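Local coordinates for protein V-type ATP synthase alpha chain (Thermoplasma volcanium, PDB 4O1S) that is an intein, a compact, mostly beta splicing domain of the Hint superfamily, carried within the A subunit of an archaeal V-type ATPase, at residues Leu78-Thr83 / Ser88-Pro93; Lys96-Thr101 / Ile105-Ala110. All coordinates share one frame; numbering follows the deposited sequence.

Contact 1. Residues Leu78-Thr83 / Ser88-Pro93. With SO4 (sulfate ion), chain F.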
# COMPACT_ATOMS: atom_id res chain seq x y z
N LEU A 78 11.84 0.75 -7.73
CA LEU A 78 10.42 0.44 -7.64
C LEU A 78 10.19 -0.90 -8.33
O LEU A 78 10.80 -1.20 -9.38
CB LEU A 78 9.62 1.54 -8.33
CG LEU A 78 8.67 2.44 -7.56
CD1 LEU A 78 8.86 2.42 -6.05
CD2 LEU A 78 8.76 3.87 -8.12
N VAL A 79 9.32 -1.72 -7.74
CA VAL A 79 8.83 -2.94 -8.38
C VAL A 79 7.39 -2.72 -8.84
O VAL A 79 6.51 -2.40 -8.03
CB VAL A 79 8.84 -4.09 -7.39
CG1 VAL A 79 8.47 -5.40 -8.10
CG2 VAL A 79 10.21 -4.17 -6.69
N ARG A 80 7.15 -2.85 -10.14
CA ARG A 80 5.82 -2.59 -10.67
C ARG A 80 5.21 -3.92 -11.00
O ARG A 80 5.80 -4.73 -11.74
CB ARG A 80 5.88 -1.71 -11.92
CG ARG A 80 6.97 -0.64 -11.84
CD ARG A 80 6.57 0.56 -12.63
NE ARG A 80 7.54 1.65 -12.63
CZ ARG A 80 7.36 2.81 -11.99
NH1 ARG A 80 6.25 3.01 -11.27
NH2 ARG A 80 8.29 3.77 -12.07
N ILE A 81 4.05 -4.17 -10.43
CA ILE A 81 3.39 -5.47 -10.52
C ILE A 81 2.06 -5.35 -11.23
O ILE A 81 1.23 -4.48 -10.94
CB ILE A 81 3.11 -6.02 -9.13
CG1 ILE A 81 4.42 -6.10 -8.34
CG2 ILE A 81 2.42 -7.38 -9.21
CD1 ILE A 81 4.22 -6.10 -6.86
N GLU A 82 1.83 -6.27 -12.16
CA GLU A 82 0.58 -6.30 -12.88
C GLU A 82 0.03 -7.72 -12.89
O GLU A 82 0.76 -8.69 -13.14
CB GLU A 82 0.85 -5.84 -14.28
CG GLU A 82 -0.24 -5.10 -14.90
CD GLU A 82 0.33 -4.23 -15.95
OE1 GLU A 82 -0.11 -4.37 -17.11
OE2 GLU A 82 1.26 -3.46 -15.61
N THR A 83 -1.27 -7.83 -12.62
CA THR A 83 -1.92 -9.14 -12.55
C THR A 83 -2.74 -9.41 -13.80
O THR A 83 -3.06 -8.50 -14.56
CB THR A 83 -2.87 -9.23 -11.37
OG1 THR A 83 -3.91 -8.25 -11.52
CG2 THR A 83 -2.13 -8.97 -10.07
N SER A 88 -2.75 -3.51 -10.38
CA SER A 88 -1.37 -3.02 -10.38
C SER A 88 -1.00 -2.20 -9.15
O SER A 88 -1.84 -1.52 -8.54
CB SER A 88 -1.09 -2.22 -11.64
OG SER A 88 -1.75 -0.97 -11.57
N VAL A 89 0.27 -2.28 -8.78
CA VAL A 89 0.83 -1.38 -7.79
C VAL A 89 2.35 -1.35 -8.01
O VAL A 89 2.96 -2.34 -8.41
CB VAL A 89 0.44 -1.82 -6.37
CG1 VAL A 89 1.07 -3.16 -6.03
CG2 VAL A 89 0.80 -0.74 -5.35
N SER A 90 2.96 -0.18 -7.82
CA SER A 90 4.41 -0.07 -7.86
C SER A 90 4.85 0.14 -6.42
O SER A 90 4.34 1.03 -5.71
CB SER A 90 4.88 1.10 -8.76
OG SER A 90 4.47 0.94 -10.11
N VAL A 91 5.76 -0.70 -5.96
CA VAL A 91 6.20 -0.59 -4.58
C VAL A 91 7.70 -0.74 -4.46
O VAL A 91 8.42 -1.11 -5.39
CB VAL A 91 5.51 -1.62 -3.65
CG1 VAL A 91 3.98 -1.43 -3.67
CG2 VAL A 91 5.88 -3.03 -4.08
N THR A 92 8.15 -0.43 -3.27
CA THR A 92 9.51 -0.58 -2.86
C THR A 92 9.84 -2.08 -2.84
O THR A 92 8.97 -2.90 -2.56
CB THR A 92 9.57 0.05 -1.45
OG1 THR A 92 10.26 1.31 -1.51
CG2 THR A 92 10.16 -0.88 -0.46
N PRO A 93 11.09 -2.47 -3.16
CA PRO A 93 11.48 -3.89 -3.20
C PRO A 93 11.23 -4.65 -1.91
O PRO A 93 10.90 -5.85 -2.01
CB PRO A 93 12.97 -3.85 -3.49
CG PRO A 93 13.15 -2.63 -4.27
CD PRO A 93 12.14 -1.61 -3.74
S SO4 F . 6.76 7.23 -10.58
O1 SO4 F . 5.79 6.16 -10.30
O2 SO4 F . 7.22 7.84 -9.33
O3 SO4 F . 7.90 6.67 -11.30
O4 SO4 F . 6.14 8.28 -11.40
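Arg80 and Ser90 are brought together by similar first torsions: Arg80 CG stands anti to its own carbonyl carbon (chi1 -37°), as does Ser90 OG (chi1 -61°). From there the arginine, extended from CG to NE, runs alongside the serine hydroxyl and turns NH1 toward it, donating to Ser90 OG at 3.0 Å, the hydroxyl lying slightly off the guanidinium plane. NH2 grips a sulfate, with Arg80 NH2 to O3 at 3.0 Å; NH1 adds a weak bond to O1, and Ser7 OG also binds the ion. NE completes the fixing of the group through a salt bridge with Glu140. On the sheet face bearing Val79 and Ile81, Val79 CG2 rests on Pro93 CG, just past the strand, at 4.1 Å, while Ile81 CD1 approaches Val89 CG1 at 4.4 Å, in a layer reaching Ala110 and Leu113. The backbone evidence is four hydrogen bonds, among them Val79 N to Val91 O at 2.6 Å, between strands at 170°. This is an antiparallel beta hairpin of the Hint fold, with strand 129-141 beside 78-83 and Ser7 backbone-bonded to Ser90 on the outer side of 88-91, leading into the Thr-x-x-His sequence of intein block B, which Thr92 begins.

Contact 2. Residues Lys96-Thr101 / Ile105-Ala110. With SO4 (sulfate ion), chain G.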
# COMPACT_ATOMS: atom_id res chain seq x y z
N LYS A 96 5.85 -5.92 1.07
CA LYS A 96 5.34 -7.30 1.04
C LYS A 96 3.94 -7.45 0.49
O LYS A 96 3.06 -6.60 0.73
CB LYS A 96 5.39 -7.94 2.43
CG LYS A 96 6.77 -8.36 2.82
CD LYS A 96 6.90 -8.60 4.30
CE LYS A 96 8.28 -9.18 4.58
NZ LYS A 96 8.42 -9.64 5.98
N LEU A 97 3.75 -8.53 -0.26
CA LEU A 97 2.43 -8.90 -0.75
C LEU A 97 2.09 -10.22 -0.10
O LEU A 97 2.95 -10.86 0.52
CB LEU A 97 2.43 -9.04 -2.27
CG LEU A 97 2.70 -7.87 -3.26
CD1 LEU A 97 1.60 -6.87 -3.26
CD2 LEU A 97 4.04 -7.15 -3.02
N PHE A 98 0.84 -10.63 -0.21
CA PHE A 98 0.42 -11.92 0.31
C PHE A 98 0.20 -12.89 -0.83
O PHE A 98 -0.49 -12.57 -1.81
CB PHE A 98 -0.88 -11.76 1.10
CG PHE A 98 -0.69 -11.07 2.41
CD1 PHE A 98 -0.12 -11.76 3.49
CD2 PHE A 98 -1.04 -9.74 2.56
CE1 PHE A 98 0.09 -11.13 4.71
CE2 PHE A 98 -0.85 -9.08 3.77
CZ PHE A 98 -0.28 -9.77 4.85
N VAL A 99 0.79 -14.08 -0.71
CA VAL A 99 0.69 -15.08 -1.78
C VAL A 99 0.01 -16.36 -1.32
O VAL A 99 0.37 -16.94 -0.30
CB VAL A 99 2.07 -15.45 -2.36
CG1 VAL A 99 1.94 -16.46 -3.47
CG2 VAL A 99 2.70 -14.22 -2.90
N LEU A 100 -0.95 -16.79 -2.12
CA LEU A 100 -1.59 -18.08 -1.89
C LEU A 100 -0.72 -19.20 -2.44
O LEU A 100 -0.59 -19.35 -3.64
CB LEU A 100 -2.94 -18.10 -2.58
CG LEU A 100 -3.67 -19.44 -2.55
CD1 LEU A 100 -3.92 -19.91 -1.11
CD2 LEU A 100 -4.96 -19.32 -3.33
N THR A 101 -0.12 -19.99 -1.55
CA THR A 101 0.66 -21.17 -1.96
C THR A 101 -0.10 -22.46 -1.61
O THR A 101 -1.09 -22.43 -0.87
CB THR A 101 2.02 -21.19 -1.24
OG1 THR A 101 1.86 -21.58 0.13
CG2 THR A 101 2.64 -19.83 -1.24
N ILE A 105 -1.04 -19.25 2.85
CA ILE A 105 -0.79 -17.88 2.47
C ILE A 105 0.44 -17.30 3.13
O ILE A 105 0.51 -17.23 4.35
CB ILE A 105 -2.01 -17.02 2.80
CG1 ILE A 105 -3.12 -17.31 1.80
CG2 ILE A 105 -1.68 -15.52 2.81
CD1 ILE A 105 -4.38 -16.54 2.11
N GLU A 106 1.42 -16.87 2.33
CA GLU A 106 2.59 -16.27 2.96
C GLU A 106 2.92 -14.90 2.47
O GLU A 106 2.53 -14.52 1.36
CB GLU A 106 3.80 -17.17 2.86
CG GLU A 106 3.95 -17.83 1.54
CD GLU A 106 4.88 -19.01 1.63
OE1 GLU A 106 5.91 -19.01 0.90
OE2 GLU A 106 4.59 -19.94 2.44
N GLU A 107 3.61 -14.14 3.33
CA GLU A 107 4.07 -12.80 3.00
C GLU A 107 5.30 -12.94 2.10
O GLU A 107 6.17 -13.78 2.35
CB GLU A 107 4.46 -12.03 4.26
CG GLU A 107 3.37 -11.95 5.31
CD GLU A 107 3.83 -11.18 6.57
OE1 GLU A 107 4.98 -10.67 6.59
OE2 GLU A 107 3.02 -11.11 7.53
N VAL A 108 5.37 -12.15 1.04
CA VAL A 108 6.55 -12.20 0.21
C VAL A 108 6.96 -10.78 -0.20
O VAL A 108 6.12 -9.92 -0.43
CB VAL A 108 6.34 -13.08 -1.04
CG1 VAL A 108 5.29 -12.48 -1.90
CG2 VAL A 108 7.62 -13.20 -1.86
N MET A 109 8.27 -10.56 -0.24
CA MET A 109 8.80 -9.28 -0.66
C MET A 109 8.63 -9.13 -2.14
O MET A 109 8.78 -10.10 -2.91
CB MET A 109 10.27 -9.15 -0.29
CG MET A 109 10.48 -9.02 1.21
SD MET A 109 12.11 -8.39 1.58
CE MET A 109 13.06 -9.76 0.96
N ALA A 110 8.31 -7.91 -2.53
CA ALA A 110 8.19 -7.57 -3.93
C ALA A 110 9.40 -8.12 -4.72
O ALA A 110 9.28 -8.70 -5.82
CB ALA A 110 8.05 -6.06 -4.06
S SO4 G . 10.31 -12.88 2.02
O1 SO4 G . 10.13 -14.33 1.80
O2 SO4 G . 9.24 -12.34 2.86
O3 SO4 G . 11.57 -12.62 2.73
O4 SO4 G . 10.29 -12.24 0.70
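Phe98 and Glu107 meet across a tightly connected beta hairpin, whose strands run antiparallel at 144° and therefore with marked twist. Each carries CG anti to its own carbonyl carbon, which sends the two side chains off side by side in the same direction: Phe98 CE1 meets the methylene Glu107 CG at 3.4 Å, an oblique approach to the ring. The carboxylate is turned 89° from the ring plane. Beyond it, the extended Lys96 chain crosses from the other strand and places NZ 3.6 Å from Glu107 OE1, a long salt bridge. The other flank of the phenylalanine is met by Ile105, with CG2 at 4.1 Å from Phe98 CD1.

On the reverse face the branched side chains of Val99 and Val108 pack together and both touch Leu113. At one end of that face Thr101 CG2 lies across Glu106 CG at 3.7 Å; at the other, Leu97 CD2 reaches Ala110 CB at 4.3 Å.

The register behind these pairs is fixed by reciprocal backbone bonds, including Leu97 N to Val108 O at 2.8 Å and Val99 N to Glu106 O at 2.7 Å. Further out, Lys96 is backbone-bonded to His168 of strand 165-168, whereas Phe98 and Leu100 bond to Ala120 and Met118 of strand 118-122. His168 meets the Phe98 ring with planes about 55° apart, and Leu167 packs on Leu97. Thr101 OG1 is hydrogen-bonded to Lys103 N and to Gly104 O at the start of strand 104-109. Near Ala110, a sulfate also held by Asn112 ND2 accepts a hydrogen bond through O4 from Met109 N at 2.8 Å.

Going from the N terminus, contact 1 comes first, closing a four-residue loop between 78-83 and 88-93. Two residues later the chain enters contact 2, which closes a short connection of three residues, the last already in strand 104-109. The two hairpins thus stand in series, neither enclosing nor crossing the other. Contact 1 lies against strand 129-141 and contact 2 against strand 165-168, while strand 118-122 bridges to 96-101 through backbone bonds; the centres are 13 Å apart. Ala110, the last residue of contact 2, packs against contact 1: its CB lies 3.7 Å from Val91 CG2 and 3.5 Å from Pro93 O. Leu97 also touches Ile81, joining the hairpins side chain to side chain within the Hint domain.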